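Local structure of quinonprotein alcohol dehydrogenase-like protein (Bacteroides thetaiotaomicron VPI-5482, 4R5O) at residues L224-S229 with K249-N254. The protein is of unknown function but binds calcium and joins an immunoglobulin-like beta-sandwich domain to a seven-bladed beta-propeller. Numbering follows the deposited sequence.
With CA (calcium ion), chain K.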
ATOM      1  N   LEU A 224      18.266   6.452 -14.748  1.00 40.37           N
ATOM      2  CA  LEU A 224      17.185   7.443 -14.923  1.00 38.50           C
ATOM      3  C   LEU A 224      15.938   6.901 -14.228  1.00 43.79           C
ATOM      4  O   LEU A 224      15.401   5.874 -14.629  1.00 44.74           O
ATOM      5  CB  LEU A 224      16.903   7.818 -16.399  1.00 37.67           C
ATOM      6  CG  LEU A 224      15.633   8.675 -16.686  1.00 40.08           C
ATOM      7  CD1 LEU A 224      15.690  10.002 -15.992  1.00 41.07           C
ATOM      8  CD2 LEU A 224      15.425   8.872 -18.157  1.00 36.97           C
ATOM      9  N   CYS A 225      15.500   7.597 -13.193  1.00 40.60           N
ATOM     10  CA  CYS A 225      14.396   7.205 -12.354  1.00 40.35           C
ATOM     11  C   CYS A 225      13.505   8.402 -12.021  1.00 43.45           C
ATOM     12  O   CYS A 225      14.012   9.457 -11.639  1.00 41.82           O
ATOM     13  CB  CYS A 225      14.936   6.559 -11.074  1.00 40.99           C
ATOM     14  SG  CYS A 225      13.650   5.859 -10.011  1.00 45.03           S
ATOM     15  N   PHE A 226      12.170   8.219 -12.096  1.00 39.40           N
ATOM     16  CA  PHE A 226      11.268   9.263 -11.624  1.00 38.06           C
ATOM     17  C   PHE A 226      10.961   8.911 -10.184  1.00 40.96           C
ATOM     18  O   PHE A 226      10.052   8.113  -9.932  1.00 40.42           O
ATOM     19  CB  PHE A 226       9.983   9.456 -12.482  1.00 39.13           C
ATOM     20  CG  PHE A 226      10.034   9.649 -13.982  1.00 40.07           C
ATOM     21  CD1 PHE A 226      11.240   9.914 -14.632  1.00 42.03           C
ATOM     22  CD2 PHE A 226       8.867   9.606 -14.745  1.00 40.84           C
ATOM     23  CE1 PHE A 226      11.291  10.058 -16.027  1.00 42.14           C
ATOM     24  CE2 PHE A 226       8.908   9.811 -16.134  1.00 43.50           C
ATOM     25  CZ  PHE A 226      10.124  10.001 -16.769  1.00 42.13           C
ATOM     26  N   TYR A 227      11.749   9.438  -9.234  1.00 38.33           N
ATOM     27  CA  TYR A 227      11.554   9.162  -7.796  1.00 37.21           C
ATOM     28  C   TYR A 227      10.184   9.620  -7.405  1.00 41.76           C
ATOM     29  O   TYR A 227       9.535   8.961  -6.612  1.00 43.00           O
ATOM     30  CB  TYR A 227      12.643   9.824  -6.934  1.00 37.99           C
ATOM     31  CG  TYR A 227      14.016   9.276  -7.260  1.00 39.53           C
ATOM     32  CD1 TYR A 227      14.375   7.979  -6.901  1.00 41.67           C
ATOM     33  CD2 TYR A 227      14.935  10.031  -7.983  1.00 39.56           C
ATOM     34  CE1 TYR A 227      15.620   7.453  -7.236  1.00 43.51           C
ATOM     35  CE2 TYR A 227      16.185   9.516  -8.315  1.00 40.37           C
ATOM     36  CZ  TYR A 227      16.525   8.231  -7.928  1.00 48.14           C
ATOM     37  OH  TYR A 227      17.743   7.701  -8.256  1.00 55.80           O
ATOM     38  N   ASN A 228       9.708  10.700  -8.045  1.00 38.78           N
ATOM     39  CA  ASN A 228       8.377  11.279  -7.902  1.00 38.25           C
ATOM     40  C   ASN A 228       7.950  11.838  -9.208  1.00 39.42           C
ATOM     41  O   ASN A 228       8.782  12.366  -9.948  1.00 39.56           O
ATOM     42  CB  ASN A 228       8.329  12.360  -6.817  1.00 42.07           C
ATOM     43  CG  ASN A 228       8.745  11.881  -5.473  1.00 50.55           C
ATOM     44  OD1 ASN A 228       7.981  11.251  -4.748  1.00 46.68           O
ATOM     45  ND2 ASN A 228      10.013  12.070  -5.185  1.00 42.87           N
ATOM     46  N   SER A 229       6.664  11.717  -9.503  1.00 35.31           N
ATOM     47  CA  SER A 229       6.053  12.194 -10.744  1.00 34.94           C
ATOM     48  C   SER A 229       4.571  12.494 -10.513  1.00 40.27           C
ATOM     49  O   SER A 229       4.043  12.189  -9.440  1.00 40.52           O
ATOM     50  CB  SER A 229       6.239  11.180 -11.871  1.00 37.10           C
ATOM     51  OG  SER A 229       5.744   9.902 -11.518  1.00 45.20           O
ATOM     52  N   LYS A 249      11.789  17.850 -14.915  1.00 44.07           N
ATOM     53  CA  LYS A 249      11.640  17.566 -16.340  1.00 42.65           C
ATOM     54  C   LYS A 249      10.260  17.045 -16.622  1.00 46.45           C
ATOM     55  O   LYS A 249       9.673  16.378 -15.776  1.00 46.96           O
ATOM     56  CB  LYS A 249      12.694  16.568 -16.791  1.00 43.82           C
ATOM     57  CG  LYS A 249      14.097  17.150 -16.651  1.00 51.86           C
ATOM     58  CD  LYS A 249      15.175  16.175 -17.012  1.00 51.11           C
ATOM     59  CE  LYS A 249      16.492  16.644 -16.482  1.00 36.41           C
ATOM     60  NZ  LYS A 249      16.521  16.541 -15.001  1.00 42.87           N
ATOM     61  N   TYR A 250       9.700  17.388 -17.774  1.00 44.01           N
ATOM     62  CA  TYR A 250       8.393  16.841 -18.102  1.00 43.31           C
ATOM     63  C   TYR A 250       8.442  16.221 -19.515  1.00 46.31           C
ATOM     64  O   TYR A 250       9.288  16.570 -20.345  1.00 45.89           O
ATOM     65  CB  TYR A 250       7.242  17.858 -17.964  1.00 44.06           C
ATOM     66  CG  TYR A 250       7.276  19.052 -18.887  1.00 44.79           C
ATOM     67  CD1 TYR A 250       6.687  18.998 -20.149  1.00 46.39           C
ATOM     68  CD2 TYR A 250       7.776  20.273 -18.456  1.00 45.82           C
ATOM     69  CE1 TYR A 250       6.657  20.112 -20.982  1.00 47.94           C
ATOM     70  CE2 TYR A 250       7.753  21.395 -19.279  1.00 47.21           C
ATOM     71  CZ  TYR A 250       7.180  21.314 -20.538  1.00 59.72           C
ATOM     72  OH  TYR A 250       7.169  22.412 -21.374  1.00 64.99           O
ATOM     73  N   TYR A 251       7.563  15.241 -19.715  1.00 42.28           N
ATOM     74  CA  TYR A 251       7.351  14.453 -20.926  1.00 41.11           C
ATOM     75  C   TYR A 251       5.886  14.592 -21.332  1.00 42.94           C
ATOM     76  O   TYR A 251       5.059  14.988 -20.511  1.00 42.14           O
ATOM     77  CB  TYR A 251       7.753  12.973 -20.671  1.00 41.64           C
ATOM     78  CG  TYR A 251       9.179  12.780 -20.187  1.00 44.19           C
ATOM     79  CD1 TYR A 251       9.523  13.020 -18.858  1.00 46.51           C
ATOM     80  CD2 TYR A 251      10.171  12.291 -21.041  1.00 45.22           C
ATOM     81  CE1 TYR A 251      10.839  12.892 -18.416  1.00 50.28           C
ATOM     82  CE2 TYR A 251      11.484  12.105 -20.594  1.00 46.64           C
ATOM     83  CZ  TYR A 251      11.811  12.407 -19.277  1.00 59.30           C
ATOM     84  OH  TYR A 251      13.098  12.255 -18.802  1.00 64.07           O
ATOM     85  N   ASP A 252       5.564  14.297 -22.584  1.00 39.17           N
ATOM     86  CA  ASP A 252       4.186  14.376 -23.056  1.00 39.13           C
ATOM     87  C   ASP A 252       3.527  13.014 -22.856  1.00 44.97           C
ATOM     88  O   ASP A 252       4.104  12.009 -23.277  1.00 44.95           O
ATOM     89  CB  ASP A 252       4.159  14.827 -24.524  1.00 40.16           C
ATOM     90  CG  ASP A 252       2.781  15.052 -25.068  1.00 49.42           C
ATOM     91  OD1 ASP A 252       2.198  16.118 -24.776  1.00 54.46           O
ATOM     92  OD2 ASP A 252       2.294  14.182 -25.823  1.00 52.13           O
ATOM     93  N   VAL A 253       2.344  12.973 -22.199  1.00 42.65           N
ATOM     94  CA  VAL A 253       1.623  11.724 -21.905  1.00 42.90           C
ATOM     95  C   VAL A 253       1.314  10.983 -23.224  1.00 47.10           C
ATOM     96  O   VAL A 253       1.586   9.794 -23.314  1.00 46.86           O
ATOM     97  CB  VAL A 253       0.333  11.994 -21.070  1.00 47.59           C
ATOM     98  CG1 VAL A 253      -0.604  10.787 -21.017  1.00 46.22           C
ATOM     99  CG2 VAL A 253       0.684  12.460 -19.655  1.00 47.96           C
ATOM    100  N   ASN A 254       0.804  11.675 -24.242  1.00 45.65           N
ATOM    101  CA  ASN A 254       0.438  11.060 -25.533  1.00 46.22           C
ATOM    102  C   ASN A 254       1.657  10.522 -26.284  1.00 50.38           C
ATOM    103  O   ASN A 254       1.552   9.453 -26.904  1.00 49.92           O
ATOM    104  CB  ASN A 254      -0.303  12.054 -26.416  1.00 46.94           C
ATOM    105  CG  ASN A 254      -1.660  12.393 -25.877  1.00 59.12           C
ATOM    106  OD1 ASN A 254      -2.324  11.551 -25.241  1.00 58.31           O
ATOM    107  ND2 ASN A 254      -2.101  13.619 -26.127  1.00 50.53           N
TER
HETATM  108 CA    CA K 507      -0.157  16.859 -25.138  1.00 90.23          CA
HETATM  109  O   HOH W   1       0.122  15.335 -26.839  1.00 57.56           O
HETATM  110  O   HOH W   2      -0.449  19.011 -23.288  1.00 53.28           O
HETATM  111  O   HOH W   3       1.360  17.821 -26.969  1.00 56.43           O
HETATM  112  O   HOH W   4      -1.723  14.961 -23.832  1.00 65.14           O
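Phe226 and Tyr251 meet ring to ring, with Phe226 CZ lying 3.4 Å from Tyr251 CE1 and its neighbour CE1 reaching the same tyrosine carbon. The planes are inclined by 30° and slid past each other, and with the ring centroids 5.2 Å apart the overlap is slight. Tyr251 CG stands anti to its own carbonyl carbon (chi1 -56°), which carries the phenol from strand 246-252 toward the loop that leads into strand 228-232. Leu224 and Tyr251 reach toward each other from opposite directions, the Leu224 CD2 methyl 4.2 Å from Tyr251 OH. These three side chains are buried, and Ile205 of strand 204-209 packs against both aromatic side chains, so the apolar cluster spans two neighbouring sheets.

The next residue along the strand belongs to a solvated, polar setting. Asp252 OD1 binds a calcium ion at 2.5 Å while also accepting a hydrogen bond from Lys235 NZ. OD2 caps helix 253-258 by accepting from Glu255 N, and takes a second bond from a water 2.7 Å away. That water coordinates the calcium at 2.3 Å and accepts from Asn254 ND2 at 2.9 Å, which ties the amide to the ion indirectly. Three further waters also lie within bonding distance of the metal, making the site strongly hydrated.

The calcium site is a peripheral addition of this protein at the strand end, whereas the aromatic and aliphatic side chains that fill the seam between consecutive sheets are characteristic of the hydrophobic packing between successive blades of a beta-propeller.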